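PDB 4GQV: CBS domain-containing protein CBSX1, chloroplastic from Arabidopsis thaliana, which probably regulates chloroplast thioredoxins by binding them through its paired CBS domains, which commonly sense adenosine-containing ligands in this family. Local coordinates for residues I124-K129 with I146-V151. Sequence-based numbering, arbitrary orientation.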
loop_
_atom_site.group_PDB
_atom_site.type_symbol
_atom_site.label_atom_id
_atom_site.label_comp_id
_atom_site.label_asym_id
_atom_site.label_seq_id
_atom_site.Cartn_x
_atom_site.Cartn_y
_atom_site.Cartn_z
ATOM N N ILE A 124 1.009 7.894 16.241
ATOM C CA ILE A 124 2.117 7.187 15.602
ATOM C C ILE A 124 1.920 7.106 14.094
ATOM O O ILE A 124 2.772 7.532 13.317
ATOM C CB ILE A 124 2.303 5.765 16.140
ATOM C CG1 ILE A 124 2.601 5.801 17.640
ATOM C CG2 ILE A 124 3.423 5.084 15.382
ATOM C CD1 ILE A 124 3.763 6.684 17.974
ATOM N N LEU A 125 0.783 6.563 13.689
ATOM C CA LEU A 125 0.478 6.434 12.281
ATOM C C LEU A 125 0.665 7.751 11.536
ATOM O O LEU A 125 1.200 7.775 10.432
ATOM C CB LEU A 125 -0.947 5.919 12.084
ATOM C CG LEU A 125 -1.166 4.401 12.060
ATOM C CD1 LEU A 125 0.121 3.640 11.689
ATOM C CD2 LEU A 125 -1.757 3.887 13.364
ATOM N N LEU A 126 0.258 8.848 12.158
ATOM C CA LEU A 126 0.212 10.128 11.463
ATOM C C LEU A 126 1.490 10.959 11.574
ATOM O O LEU A 126 1.587 12.007 10.964
ATOM C CB LEU A 126 -1.005 10.943 11.919
ATOM C CG LEU A 126 -2.385 10.315 11.679
ATOM C CD1 LEU A 126 -3.455 11.014 12.515
ATOM C CD2 LEU A 126 -2.746 10.324 10.200
ATOM N N GLU A 127 2.466 10.498 12.345
ATOM C CA GLU A 127 3.698 11.258 12.533
ATOM C C GLU A 127 4.953 10.466 12.160
ATOM O O GLU A 127 6.070 10.883 12.461
ATOM C CB GLU A 127 3.826 11.703 13.992
ATOM C CG GLU A 127 3.030 12.930 14.388
ATOM C CD GLU A 127 3.188 13.236 15.872
ATOM O OE1 GLU A 127 2.857 14.369 16.306
ATOM O OE2 GLU A 127 3.650 12.326 16.600
ATOM N N THR A 128 4.771 9.317 11.522
ATOM C CA THR A 128 5.879 8.414 11.235
ATOM C C THR A 128 5.705 7.687 9.911
ATOM O O THR A 128 4.627 7.676 9.317
ATOM C CB THR A 128 6.007 7.311 12.312
ATOM O OG1 THR A 128 4.858 6.453 12.253
ATOM C CG2 THR A 128 6.151 7.894 13.723
ATOM N N LYS A 129 6.781 7.042 9.478
ATOM C CA LYS A 129 6.791 6.252 8.252
ATOM C C LYS A 129 5.820 5.070 8.308
ATOM O O LYS A 129 5.499 4.461 7.279
ATOM C CB LYS A 129 8.216 5.750 7.983
ATOM C CG LYS A 129 9.243 6.859 7.747
ATOM C CD LYS A 129 10.354 6.877 8.805
ATOM C CE LYS A 129 11.269 8.093 8.610
ATOM N NZ LYS A 129 12.304 8.233 9.671
ATOM N N ILE A 146 -3.749 -2.236 12.936
ATOM C CA ILE A 146 -4.319 -0.937 12.665
ATOM C C ILE A 146 -3.482 -0.150 11.657
ATOM O O ILE A 146 -2.307 0.162 11.871
ATOM C CB ILE A 146 -4.496 -0.106 13.943
ATOM C CG1 ILE A 146 -4.957 1.302 13.582
ATOM C CG2 ILE A 146 -3.207 -0.083 14.778
ATOM C CD1 ILE A 146 -6.445 1.466 13.612
ATOM N N THR A 147 -4.113 0.171 10.543
ATOM C CA THR A 147 -3.458 0.945 9.508
ATOM C C THR A 147 -3.910 2.405 9.576
ATOM O O THR A 147 -4.932 2.716 10.181
ATOM C CB THR A 147 -3.747 0.354 8.129
ATOM O OG1 THR A 147 -4.806 1.088 7.520
ATOM C CG2 THR A 147 -4.170 -1.080 8.271
ATOM N N ARG A 148 -3.123 3.290 8.973
ATOM C CA ARG A 148 -3.448 4.709 8.835
ATOM C C ARG A 148 -4.791 4.865 8.107
ATOM O O ARG A 148 -5.554 5.801 8.374
ATOM C CB ARG A 148 -2.315 5.414 8.059
ATOM C CG ARG A 148 -2.402 6.936 7.937
ATOM C CD ARG A 148 -1.257 7.502 7.081
ATOM N NE ARG A 148 0.020 7.484 7.797
ATOM C CZ ARG A 148 1.211 7.647 7.224
ATOM N NH1 ARG A 148 1.303 7.844 5.907
ATOM N NH2 ARG A 148 2.309 7.602 7.964
ATOM N N GLY A 149 -5.058 3.940 7.182
ATOM C CA GLY A 149 -6.349 3.838 6.541
ATOM C C GLY A 149 -7.458 3.687 7.575
ATOM O O GLY A 149 -8.372 4.496 7.626
ATOM N N ASN A 150 -7.374 2.642 8.388
ATOM C CA ASN A 150 -8.342 2.395 9.444
ATOM C C ASN A 150 -8.564 3.632 10.320
ATOM O O ASN A 150 -9.702 3.963 10.680
ATOM C CB ASN A 150 -7.877 1.211 10.296
ATOM C CG ASN A 150 -7.896 -0.097 9.528
ATOM O OD1 ASN A 150 -8.622 -0.235 8.554
ATOM N ND2 ASN A 150 -7.110 -1.071 9.977
ATOM N N VAL A 151 -7.478 4.334 10.638
ATOM C CA VAL A 151 -7.581 5.570 11.410
ATOM C C VAL A 151 -8.378 6.618 10.643
ATOM O O VAL A 151 -9.229 7.308 11.221
ATOM C CB VAL A 151 -6.199 6.145 11.784
ATOM C CG1 VAL A 151 -6.341 7.557 12.349
ATOM C CG2 VAL A 151 -5.485 5.230 12.784
#
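Arg148 reaches from the first turn of helix 148-156 to the C-terminal end of helix 118-127 and grips the carbonyl of Leu125. The grip is side-on, with two nitrogens on one oxygen. Arg148 NE donates to Leu125 O at 2.9 Å, from above the carbonyl plane. Arg148 NH2 donates to Leu125 O at 2.7 Å, nearly along the C=O axis. Leu125 O sits close to the guanidinium plane, at its edge. Arg148 CG is anti to the backbone N (chi1 -174°), and the bend at chi3 (-74°) sets NE by Leu125 O. Thr128 O, also 2.7 Å from Arg148 NH2, is badly angled and not hydrogen-bonded.

Apolar packing lies beside this grip. The Leu125 side chain sets out toward the start of the other helix, and its CG lies 3.8 Å from Arg148 N. Leu125 CD2 lies 4.0 Å from Val151 CG2, and the two side chains meet at a slant. The same CD2 is 4.1 Å from Ile146 CG1. Leu126 crosses the aliphatic part of Arg148, with Leu126 CD2 4.1 Å from Arg148 CG. Thr147 N-caps helix 148-156 by accepting from Asn150 N.

Leu126 also packs on Leu62 of the second subunit, so the contact borders the dimer interface. An alanine at Arg148 would probably leave Leu125 O without its two donors and Leu126 CD2 without the CG it rests on. The contact joins helices 118-127 and 148-156, both within the second CBS domain. The positive guanidinium would probably help balance the partial negative charge ending helix 118-127, with Leu125 O as its bonded carbonyl.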